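Local atomic coordinates of 2',5'-phosphodiesterase 12 (Homo sapiens, PDB entry 4Z0V), a protein that belongs to the endonuclease/exonuclease/phosphatase family, binds a magnesium ion in its DNase I-like domain and carries a separate E-set-like N-terminal domain. Residues 133-138 and 180-185; 164-169 and 425-430; 264-269 and 284-289. All blocks are in the same frame, centred on the assembly; numbering follows the deposited sequence.

Contact 1 of 3, residues 133-138 and 180-185; sequences ILADTY and LQEVDR. With MG (magnesium ion), chain B.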
loop_
_atom_site.group_PDB
_atom_site.type_symbol
_atom_site.label_atom_id
_atom_site.label_comp_id
_atom_site.label_asym_id
_atom_site.label_seq_id
_atom_site.Cartn_x
_atom_site.Cartn_y
_atom_site.Cartn_z
ATOM N N ILE A 133 4.564 0.542 -3.996
ATOM C CA ILE A 133 5.830 0.611 -3.238
ATOM C C ILE A 133 7.039 0.034 -3.979
ATOM O O ILE A 133 8.132 0.027 -3.388
ATOM C CB ILE A 133 5.687 -0.020 -1.818
ATOM C CG1 ILE A 133 5.299 -1.534 -1.891
ATOM C CG2 ILE A 133 4.669 0.817 -0.970
ATOM C CD1 ILE A 133 5.481 -2.291 -0.514
ATOM N N LEU A 134 6.873 -0.333 -5.270
ATOM C CA LEU A 134 7.940 -0.843 -6.174
ATOM C C LEU A 134 8.506 -2.170 -5.658
ATOM O O LEU A 134 9.298 -2.230 -4.689
ATOM C CB LEU A 134 9.053 0.227 -6.347
ATOM C CG LEU A 134 10.332 -0.156 -7.131
ATOM C CD1 LEU A 134 9.996 -0.698 -8.520
ATOM C CD2 LEU A 134 11.279 1.043 -7.209
ATOM N N ALA A 135 8.102 -3.258 -6.334
ATOM C CA ALA A 135 8.475 -4.575 -5.878
ATOM C C ALA A 135 9.956 -4.867 -6.099
ATOM O O ALA A 135 10.538 -4.547 -7.151
ATOM C CB ALA A 135 7.627 -5.639 -6.553
ATOM N N ASP A 136 10.561 -5.496 -5.089
ATOM C CA ASP A 136 11.954 -5.933 -5.193
ATOM C C ASP A 136 12.097 -6.965 -6.315
ATOM O O ASP A 136 13.155 -7.033 -6.940
ATOM C CB ASP A 136 12.432 -6.547 -3.869
ATOM C CG ASP A 136 13.877 -6.982 -3.953
ATOM O OD1 ASP A 136 14.740 -6.110 -4.134
ATOM O OD2 ASP A 136 14.128 -8.202 -3.919
ATOM N N THR A 137 11.027 -7.743 -6.608
ATOM C CA THR A 137 11.096 -8.718 -7.715
ATOM C C THR A 137 11.487 -7.980 -9.011
ATOM O O THR A 137 12.188 -8.554 -9.845
ATOM C CB THR A 137 9.821 -9.559 -7.843
ATOM O OG1 THR A 137 10.085 -10.611 -8.771
ATOM C CG2 THR A 137 8.626 -8.770 -8.337
ATOM N N TYR A 138 11.084 -6.695 -9.152
ATOM C CA TYR A 138 11.455 -5.899 -10.324
ATOM C C TYR A 138 12.669 -5.025 -10.057
ATOM O O TYR A 138 13.555 -4.963 -10.914
ATOM C CB TYR A 138 10.301 -5.025 -10.848
ATOM C CG TYR A 138 8.988 -5.774 -10.988
ATOM C CD1 TYR A 138 8.881 -6.883 -11.823
ATOM C CD2 TYR A 138 7.865 -5.405 -10.247
ATOM C CE1 TYR A 138 7.693 -7.615 -11.912
ATOM C CE2 TYR A 138 6.669 -6.138 -10.320
ATOM C CZ TYR A 138 6.595 -7.246 -11.155
ATOM O OH TYR A 138 5.443 -7.991 -11.262
ATOM N N LEU A 180 -1.880 -0.889 -0.770
ATOM C CA LEU A 180 -0.576 -0.939 -1.391
ATOM C C LEU A 180 -0.552 -1.839 -2.599
ATOM O O LEU A 180 -1.234 -2.864 -2.612
ATOM C CB LEU A 180 0.439 -1.480 -0.370
ATOM C CG LEU A 180 0.560 -0.754 0.978
ATOM C CD1 LEU A 180 1.592 -1.450 1.860
ATOM C CD2 LEU A 180 0.986 0.716 0.774
ATOM N N GLN A 181 0.303 -1.503 -3.560
ATOM C CA GLN A 181 0.527 -2.312 -4.748
ATOM C C GLN A 181 2.001 -2.627 -4.845
ATOM O O GLN A 181 2.825 -1.946 -4.221
ATOM C CB GLN A 181 0.037 -1.635 -6.033
ATOM C CG GLN A 181 -1.421 -1.123 -5.956
ATOM C CD GLN A 181 -1.516 0.226 -5.281
ATOM O OE1 GLN A 181 -0.641 1.076 -5.420
ATOM N NE2 GLN A 181 -2.576 0.453 -4.521
ATOM N N GLU A 182 2.332 -3.699 -5.578
ATOM C CA GLU A 182 3.713 -4.170 -5.786
ATOM C C GLU A 182 4.366 -4.544 -4.453
ATOM O O GLU A 182 5.530 -4.193 -4.165
ATOM C CB GLU A 182 4.551 -3.159 -6.589
ATOM C CG GLU A 182 4.171 -3.167 -8.067
ATOM C CD GLU A 182 5.222 -2.539 -8.956
ATOM O OE1 GLU A 182 6.425 -2.716 -8.670
ATOM O OE2 GLU A 182 4.848 -1.882 -9.949
ATOM N N VAL A 183 3.606 -5.286 -3.657
ATOM C CA VAL A 183 4.080 -5.793 -2.375
ATOM C C VAL A 183 4.649 -7.183 -2.594
ATOM O O VAL A 183 3.894 -8.105 -2.911
ATOM C CB VAL A 183 2.926 -5.827 -1.323
ATOM C CG1 VAL A 183 3.417 -6.403 0.025
ATOM C CG2 VAL A 183 2.298 -4.442 -1.128
ATOM N N ASP A 184 5.930 -7.371 -2.316
ATOM C CA ASP A 184 6.514 -8.724 -2.422
ATOM C C ASP A 184 6.050 -9.566 -1.246
ATOM O O ASP A 184 5.747 -9.016 -0.175
ATOM C CB ASP A 184 8.057 -8.661 -2.415
ATOM C CG ASP A 184 8.668 -7.799 -3.489
ATOM O OD1 ASP A 184 9.020 -6.618 -3.184
ATOM O OD2 ASP A 184 8.925 -8.328 -4.592
ATOM N N ARG A 185 5.997 -10.906 -1.440
ATOM C CA ARG A 185 5.567 -11.815 -0.379
ATOM C C ARG A 185 6.373 -11.581 0.916
ATOM O O ARG A 185 5.758 -11.404 1.970
ATOM C CB ARG A 185 5.643 -13.299 -0.813
ATOM C CG ARG A 185 5.173 -14.248 0.297
ATOM C CD ARG A 185 5.233 -15.731 -0.060
ATOM N NE ARG A 185 4.253 -16.134 -1.077
ATOM C CZ ARG A 185 2.947 -16.271 -0.865
ATOM N NH1 ARG A 185 2.426 -16.001 0.326
ATOM N NH2 ARG A 185 2.148 -16.651 -1.848
HETATM MG MG MG B . 5.952 -0.607 -11.050
HETATM O O HOH W 1 7.612 -1.891 -10.932
HETATM O O HOH W 2 5.527 -1.717 -12.816
HETATM O O HOH W 3 4.446 0.628 -11.589
HETATM O O HOH W 4 7.209 0.707 -12.184
HETATM O O HOH W 5 6.374 0.510 -9.309
#
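Glu182 and Asp184 reach across from the end of one strand and offer their carboxylates to three successive backbone N-H groups, those of Ala135, Asp136 and Thr137. Asp184 uses both oxygens on their syn sides: OD1 takes Asp136 N at 2.7 Å, while OD2 accepts Thr137 N at 3.0 Å, from somewhat above the carboxylate plane. These are the first N-H groups of helix 136-139, whose N-cap position is held by Ala135. The tightly packed, apolar part lies round Ile133, whose N donates to Gln181 O. Its side chain has CG1 in the crowded position between the backbone N and the carbonyl carbon (chi1 61°), and CG1 rests 3.5 Å from Glu182 O. Beyond it CD1 meets Val183 CG2 at 3.9 Å, and on the other branch CG2 lies 4.1 Å from Leu180 CD2. Helices 159-172 and 185-198 add Ile166 and Val187 around Ile133.

The solvent side is at Tyr138 and the start of the helix. Between the two, the metal end of Glu182 is hydrated and polar yet firmly held. Glu182 and Val183 both face Gly212, a G1 beta bulge. OE1 receives Ala135 N on its anti side at 2.9 Å, in a nearly straight bond (172°), and a water of the metal shell donates to the same oxygen. The edge of the Tyr138 ring approaches OE1 through CD2, with ring and carboxylate planes almost perpendicular. OE2 binds the magnesium ion at 2.0 Å and also accepts from Asn132 ND2; five waters complete the octahedral shell.

The contact thus splits the work of two acids. Asp184 ties the strand end to a helix start, where the N-H groups would probably favour its negative charge, whereas Glu182 is oriented by backbone and second-shell donors as the sole protein ligand of the metal.

Contact 2 of 3, residues 164-169 and 425-430; sequences NLIQKE and SHPSDH
Torsions in helix 159-172 prepare the seat of Pro427: Ile166 has CG1 anti to its carbonyl carbon (chi1 -74°), which puts that atom against the proline, while Glu169 has CG anti to the backbone N (chi1 -179°), and the extended chain beyond CG carries OE2 to the same ring. Leu165, one helical turn before Glu169, completes the seat. The ring carbons share their neighbours. Ile166 CG1 lies against the CB-CG edge, 3.6 Å from Pro427 CG; Leu165 CB touches Pro427 CB at 3.8 Å, and Leu165 CD2 comes to 4.0 Å from Pro427 CD. Glu169 OE2 sits near CG and CD, 3.8 Å from Pro427 CG. This is contact without a polar bond; the carboxylate is engaged elsewhere, OE2 with the hydroxyl of Tyr131 and OE1 with that of Tyr173.

The loop also bonds to itself. Pro427 CD sits over one face of the His426 ring, offset toward the rim. NE2 of that ring donates to His430 O at 2.8 Å, with the acceptor in the ring plane and the bond close to straight (169°), while ND1 is hydrogen-bonded to Thr109 OG1. Ser428 OG accepts His430 N at 3.0 Å, an ST turn, and is also bonded to Asn132 O. His430 ND1 pairs in turn with Asp392 OD2. The run Ser428-Asp429-His430 matches the Ser-Asp-His signature of this family.

Between segments 164-169 and 425-430, then, the join is van der Waals contact around one buried proline; the helix adds one polar tie through Arg162, bonded to Pro427 O. The chemistry implies a division: apolar groups and the Arg162 bond probably hold helix and loop together, and the hydrogen bonds within the loop probably shape the signature segment.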
loop_
_atom_site.group_PDB
_atom_site.type_symbol
_atom_site.label_atom_id
_atom_site.label_comp_id
_atom_site.label_asym_id
_atom_site.label_seq_id
_atom_site.Cartn_x
_atom_site.Cartn_y
_atom_site.Cartn_z
ATOM N N ASN A 164 13.229 0.356 5.046
ATOM C CA ASN A 164 13.337 1.254 6.200
ATOM C C ASN A 164 12.567 2.565 5.958
ATOM O O ASN A 164 11.799 3.020 6.816
ATOM C CB ASN A 164 14.789 1.540 6.506
ATOM C CG ASN A 164 15.201 1.047 7.858
ATOM O OD1 ASN A 164 15.483 1.832 8.760
ATOM N ND2 ASN A 164 15.219 -0.259 8.039
ATOM N N LEU A 165 12.736 3.132 4.758
ATOM C CA LEU A 165 12.049 4.368 4.404
ATOM C C LEU A 165 10.555 4.169 4.327
ATOM O O LEU A 165 9.819 5.012 4.824
ATOM C CB LEU A 165 12.577 4.904 3.062
ATOM C CG LEU A 165 13.774 5.848 3.132
ATOM C CD1 LEU A 165 14.989 5.165 3.752
ATOM C CD2 LEU A 165 14.136 6.328 1.732
ATOM N N ILE A 166 10.104 3.047 3.748
ATOM C CA ILE A 166 8.662 2.746 3.581
ATOM C C ILE A 166 8.031 2.546 4.960
ATOM O O ILE A 166 6.934 3.021 5.208
ATOM C CB ILE A 166 8.455 1.515 2.652
ATOM C CG1 ILE A 166 8.734 1.898 1.164
ATOM C CG2 ILE A 166 7.023 0.928 2.789
ATOM C CD1 ILE A 166 9.108 0.671 0.241
ATOM N N GLN A 167 8.745 1.901 5.873
ATOM C CA GLN A 167 8.238 1.724 7.224
ATOM C C GLN A 167 8.084 3.072 7.911
ATOM O O GLN A 167 7.028 3.346 8.482
ATOM C CB GLN A 167 9.176 0.816 8.041
ATOM C CG GLN A 167 9.043 -0.672 7.666
ATOM C CD GLN A 167 9.996 -1.502 8.527
ATOM O OE1 GLN A 167 11.038 -1.033 8.965
ATOM N NE2 GLN A 167 9.659 -2.749 8.808
ATOM N N LYS A 168 9.101 3.938 7.800
ATOM C CA LYS A 168 9.026 5.263 8.412
ATOM C C LYS A 168 7.887 6.081 7.767
ATOM O O LYS A 168 7.099 6.712 8.456
ATOM C CB LYS A 168 10.366 6.001 8.281
ATOM C CG LYS A 168 10.312 7.359 9.021
ATOM C CD LYS A 168 11.621 8.107 9.050
ATOM C CE LYS A 168 11.475 9.404 9.842
ATOM N NZ LYS A 168 12.808 10.080 9.930
ATOM N N GLU A 169 7.810 6.027 6.451
ATOM C CA GLU A 169 6.797 6.755 5.689
ATOM C C GLU A 169 5.383 6.351 6.097
ATOM O O GLU A 169 4.578 7.200 6.466
ATOM C CB GLU A 169 6.988 6.532 4.188
ATOM C CG GLU A 169 5.935 7.308 3.414
ATOM C CD GLU A 169 6.147 7.322 1.923
ATOM O OE1 GLU A 169 5.331 7.967 1.229
ATOM O OE2 GLU A 169 7.112 6.683 1.448
ATOM N N SER A 425 16.116 9.598 -1.091
ATOM C CA SER A 425 15.139 10.267 -0.255
ATOM C C SER A 425 13.702 9.801 -0.512
ATOM O O SER A 425 12.786 10.293 0.133
ATOM C CB SER A 425 15.235 11.777 -0.481
ATOM O OG SER A 425 16.536 12.229 -0.140
ATOM N N HIS A 426 13.502 8.868 -1.458
ATOM C CA HIS A 426 12.161 8.432 -1.854
ATOM C C HIS A 426 12.213 6.964 -2.283
ATOM O O HIS A 426 12.905 6.629 -3.244
ATOM C CB HIS A 426 11.679 9.334 -2.998
ATOM C CG HIS A 426 10.227 9.152 -3.275
ATOM N ND1 HIS A 426 9.279 9.916 -2.642
ATOM C CD2 HIS A 426 9.607 8.236 -4.053
ATOM C CE1 HIS A 426 8.107 9.473 -3.071
ATOM N NE2 HIS A 426 8.253 8.472 -3.935
ATOM N N PRO A 427 11.500 6.073 -1.557
ATOM C CA PRO A 427 11.694 4.630 -1.770
ATOM C C PRO A 427 10.894 3.942 -2.875
ATOM O O PRO A 427 10.842 2.713 -2.893
ATOM C CB PRO A 427 11.292 4.053 -0.405
ATOM C CG PRO A 427 10.147 4.988 0.037
ATOM C CD PRO A 427 10.676 6.339 -0.347
ATOM N N SER A 428 10.258 4.681 -3.770
ATOM C CA SER A 428 9.494 4.021 -4.838
ATOM C C SER A 428 9.599 4.869 -6.105
ATOM O O SER A 428 10.062 5.995 -6.024
ATOM C CB SER A 428 8.030 3.866 -4.406
ATOM O OG SER A 428 7.257 3.388 -5.501
ATOM N N ASP A 429 9.172 4.349 -7.263
ATOM C CA ASP A 429 9.098 5.187 -8.457
ATOM C C ASP A 429 7.730 5.899 -8.474
ATOM O O ASP A 429 7.497 6.771 -9.302
ATOM C CB ASP A 429 9.355 4.393 -9.749
ATOM C CG ASP A 429 8.516 3.156 -9.995
ATOM O OD1 ASP A 429 7.942 2.618 -9.029
ATOM O OD2 ASP A 429 8.566 2.632 -11.114
ATOM N N HIS A 430 6.829 5.529 -7.540
ATOM C CA HIS A 430 5.534 6.190 -7.358
ATOM C C HIS A 430 5.552 7.030 -6.092
ATOM O O HIS A 430 6.418 6.854 -5.241
ATOM C CB HIS A 430 4.393 5.165 -7.276
ATOM C CG HIS A 430 4.074 4.484 -8.566
ATOM N ND1 HIS A 430 2.874 4.722 -9.230
ATOM C CD2 HIS A 430 4.769 3.545 -9.240
ATOM C CE1 HIS A 430 2.894 3.943 -10.306
ATOM N NE2 HIS A 430 4.015 3.216 -10.358
#

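Contact 3 of 3, residues 264-269 and 284-289; sequences SVLQVS and ANTHLY
Gln267 and Asn285 form one rung of a beta hairpin, an antiparallel hydrogen-bonded pair in which each backbone N reaches the other residue's O at 2.8 Å. Their side chains leave the sheet on the same face and lie side by side, pointing the same way. Gln267 can be followed outward. Its CB stands 3.7 Å from Asn285 O; CG is anti to the backbone N (chi1 175°), and the chain stays extended to CD. At the tip, OE1 accepts Asn285 ND2 at 3.1 Å, nearly in line with its C=O bond, and also pairs with Thr215 OG1. NE2 makes weak bonds to Leu213 O and Val204 O. The two amide planes are only 30° apart. Asn285 itself continues the chain of bonds, through OD1 to Gln181.

Further along, the ladder changes character. Thr286 OG1, anti to its backbone N, donates to Val265 O at 2.7 Å, so a side chain supplies this link between the strands. Beyond it water takes over: one molecule accepts from Val265 N at 2.9 Å and donates to His287 O at 2.7 Å, and a second joins Ser264 OG, itself also hydrogen-bonded to Gln301 NE2, to the same carbonyl. His287 N, by contrast, is buried with no partner in the model. The other face of the hairpin is mainly apolar, carried by Leu266, Val268 and Ala284, with Val268 CG2 at 4.1 Å from Ala284 CB and Leu266 CD1 close to Thr286 CB.

The hairpin lies inside the larger mixed sheet, strand 222-231 flanking 265-273 and strand 322-327 flanking 280-287. Helix 295-316 and Phe232 of helix 232-238 pack on the Leu266 face, while the Gln267 face turns to strands 177-184, 201-207 and 211-218 of the other sheet, as expected for the layered sandwich of the DNase I-like fold.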
loop_
_atom_site.group_PDB
_atom_site.type_symbol
_atom_site.label_atom_id
_atom_site.label_comp_id
_atom_site.label_asym_id
_atom_site.label_seq_id
_atom_site.Cartn_x
_atom_site.Cartn_y
_atom_site.Cartn_z
ATOM N N SER A 264 -3.876 -9.573 -13.683
ATOM C CA SER A 264 -4.337 -8.499 -12.780
ATOM C C SER A 264 -5.448 -8.993 -11.824
ATOM O O SER A 264 -6.365 -9.739 -12.209
ATOM C CB SER A 264 -4.798 -7.276 -13.562
ATOM O OG SER A 264 -4.037 -7.079 -14.746
ATOM N N VAL A 265 -5.320 -8.559 -10.563
ATOM C CA VAL A 265 -6.200 -8.929 -9.480
ATOM C C VAL A 265 -6.822 -7.679 -8.837
ATOM O O VAL A 265 -6.347 -6.535 -8.990
ATOM C CB VAL A 265 -5.459 -9.809 -8.415
ATOM C CG1 VAL A 265 -5.019 -11.164 -9.013
ATOM C CG2 VAL A 265 -4.262 -9.061 -7.814
ATOM N N LEU A 266 -7.925 -7.931 -8.143
ATOM C CA LEU A 266 -8.691 -6.948 -7.384
ATOM C C LEU A 266 -8.859 -7.454 -5.975
ATOM O O LEU A 266 -9.380 -8.547 -5.761
ATOM C CB LEU A 266 -10.075 -6.753 -8.031
ATOM C CG LEU A 266 -11.008 -5.771 -7.275
ATOM C CD1 LEU A 266 -10.437 -4.339 -7.297
ATOM C CD2 LEU A 266 -12.407 -5.799 -7.868
ATOM N N GLN A 267 -8.432 -6.672 -5.018
ATOM C CA GLN A 267 -8.567 -7.045 -3.612
ATOM C C GLN A 267 -9.758 -6.280 -3.056
ATOM O O GLN A 267 -9.897 -5.071 -3.297
ATOM C CB GLN A 267 -7.259 -6.695 -2.904
ATOM C CG GLN A 267 -7.242 -6.901 -1.395
ATOM C CD GLN A 267 -5.845 -6.619 -0.871
ATOM O OE1 GLN A 267 -5.303 -5.509 -1.033
ATOM N NE2 GLN A 267 -5.224 -7.640 -0.292
ATOM N N VAL A 268 -10.657 -6.973 -2.367
ATOM C CA VAL A 268 -11.829 -6.321 -1.822
ATOM C C VAL A 268 -11.972 -6.777 -0.383
ATOM O O VAL A 268 -12.039 -7.989 -0.121
ATOM C CB VAL A 268 -13.127 -6.567 -2.628
ATOM C CG1 VAL A 268 -14.321 -5.898 -1.949
ATOM C CG2 VAL A 268 -13.014 -6.090 -4.085
ATOM N N SER A 269 -12.089 -5.810 0.513
ATOM C CA SER A 269 -12.251 -6.086 1.946
ATOM C C SER A 269 -13.398 -5.256 2.496
ATOM O O SER A 269 -13.409 -4.036 2.305
ATOM C CB SER A 269 -10.960 -5.743 2.685
ATOM O OG SER A 269 -9.821 -6.280 2.025
ATOM N N ALA A 284 -11.649 -1.391 -1.872
ATOM C CA ALA A 284 -11.139 -2.133 -2.999
ATOM C C ALA A 284 -9.769 -1.574 -3.377
ATOM O O ALA A 284 -9.491 -0.378 -3.178
ATOM C CB ALA A 284 -12.125 -2.074 -4.170
ATOM N N ASN A 285 -8.879 -2.478 -3.824
ATOM C CA ASN A 285 -7.498 -2.150 -4.176
ATOM C C ASN A 285 -7.108 -2.912 -5.403
ATOM O O ASN A 285 -7.461 -4.093 -5.526
ATOM C CB ASN A 285 -6.568 -2.518 -2.991
ATOM C CG ASN A 285 -5.096 -2.205 -3.172
ATOM O OD1 ASN A 285 -4.696 -1.307 -3.939
ATOM N ND2 ASN A 285 -4.237 -2.907 -2.425
ATOM N N THR A 286 -6.430 -2.254 -6.352
ATOM C CA THR A 286 -6.015 -2.974 -7.563
ATOM C C THR A 286 -4.748 -2.386 -8.166
ATOM O O THR A 286 -4.251 -1.344 -7.740
ATOM C CB THR A 286 -7.162 -2.964 -8.637
ATOM O OG1 THR A 286 -6.885 -3.962 -9.629
ATOM C CG2 THR A 286 -7.327 -1.584 -9.333
ATOM N N HIS A 287 -4.204 -3.117 -9.144
ATOM C CA HIS A 287 -3.068 -2.708 -9.962
ATOM C C HIS A 287 -3.433 -3.154 -11.367
ATOM O O HIS A 287 -3.427 -4.359 -11.637
ATOM C CB HIS A 287 -1.765 -3.359 -9.444
ATOM C CG HIS A 287 -0.522 -2.813 -10.090
ATOM N ND1 HIS A 287 0.732 -3.297 -9.742
ATOM C CD2 HIS A 287 -0.372 -1.865 -11.052
ATOM C CE1 HIS A 287 1.604 -2.631 -10.491
ATOM N NE2 HIS A 287 0.996 -1.752 -11.289
ATOM N N LEU A 288 -3.897 -2.202 -12.221
ATOM C CA LEU A 288 -4.399 -2.593 -13.530
ATOM C C LEU A 288 -3.253 -2.841 -14.481
ATOM O O LEU A 288 -2.119 -2.481 -14.182
ATOM C CB LEU A 288 -5.347 -1.549 -14.124
ATOM C CG LEU A 288 -6.655 -1.267 -13.364
ATOM C CD1 LEU A 288 -7.550 -0.312 -14.174
ATOM C CD2 LEU A 288 -7.432 -2.559 -13.020
ATOM N N TYR A 289 -3.563 -3.491 -15.618
ATOM C CA TYR A 289 -2.567 -3.794 -16.654
ATOM C C TYR A 289 -1.771 -2.523 -16.995
ATOM O O TYR A 289 -2.339 -1.444 -17.075
ATOM C CB TYR A 289 -3.267 -4.344 -17.867
ATOM C CG TYR A 289 -2.310 -4.692 -18.982
ATOM C CD1 TYR A 289 -1.188 -5.487 -18.746
ATOM C CD2 TYR A 289 -2.549 -4.264 -20.279
ATOM C CE1 TYR A 289 -0.323 -5.840 -19.785
ATOM C CE2 TYR A 289 -1.695 -4.609 -21.322
ATOM C CZ TYR A 289 -0.598 -5.418 -21.075
ATOM O OH TYR A 289 0.224 -5.755 -22.123
HETATM O O HOH W 6 -1.707 -6.034 -13.498
HETATM O O HOH W 7 -3.133 -6.638 -10.167
#

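The three contacts are grouped round contact 1, which binds the magnesium ion; its centre is 12 Å from that of contact 2 and 14 Å from that of contact 3. Toward contact 3 the joint is probably polar: Gln181 NE2 lies 2.8 Å from Asn285 OD1 and Leu180 O 3.0 Å from Asn285 ND2, linking the two sheets. Next to the metal, Glu182 OE2 is 3.4 Å from His287 CE1. Toward contact 2 it is packing, with Leu134 CB 3.7 Å from Ser428 OG. Contacts 2 and 3 do not touch: centres 22 Å, nearest atoms about 6 Å apart. The side chain of His287 is about 5 Å from the ion, that of His426 about 12 Å.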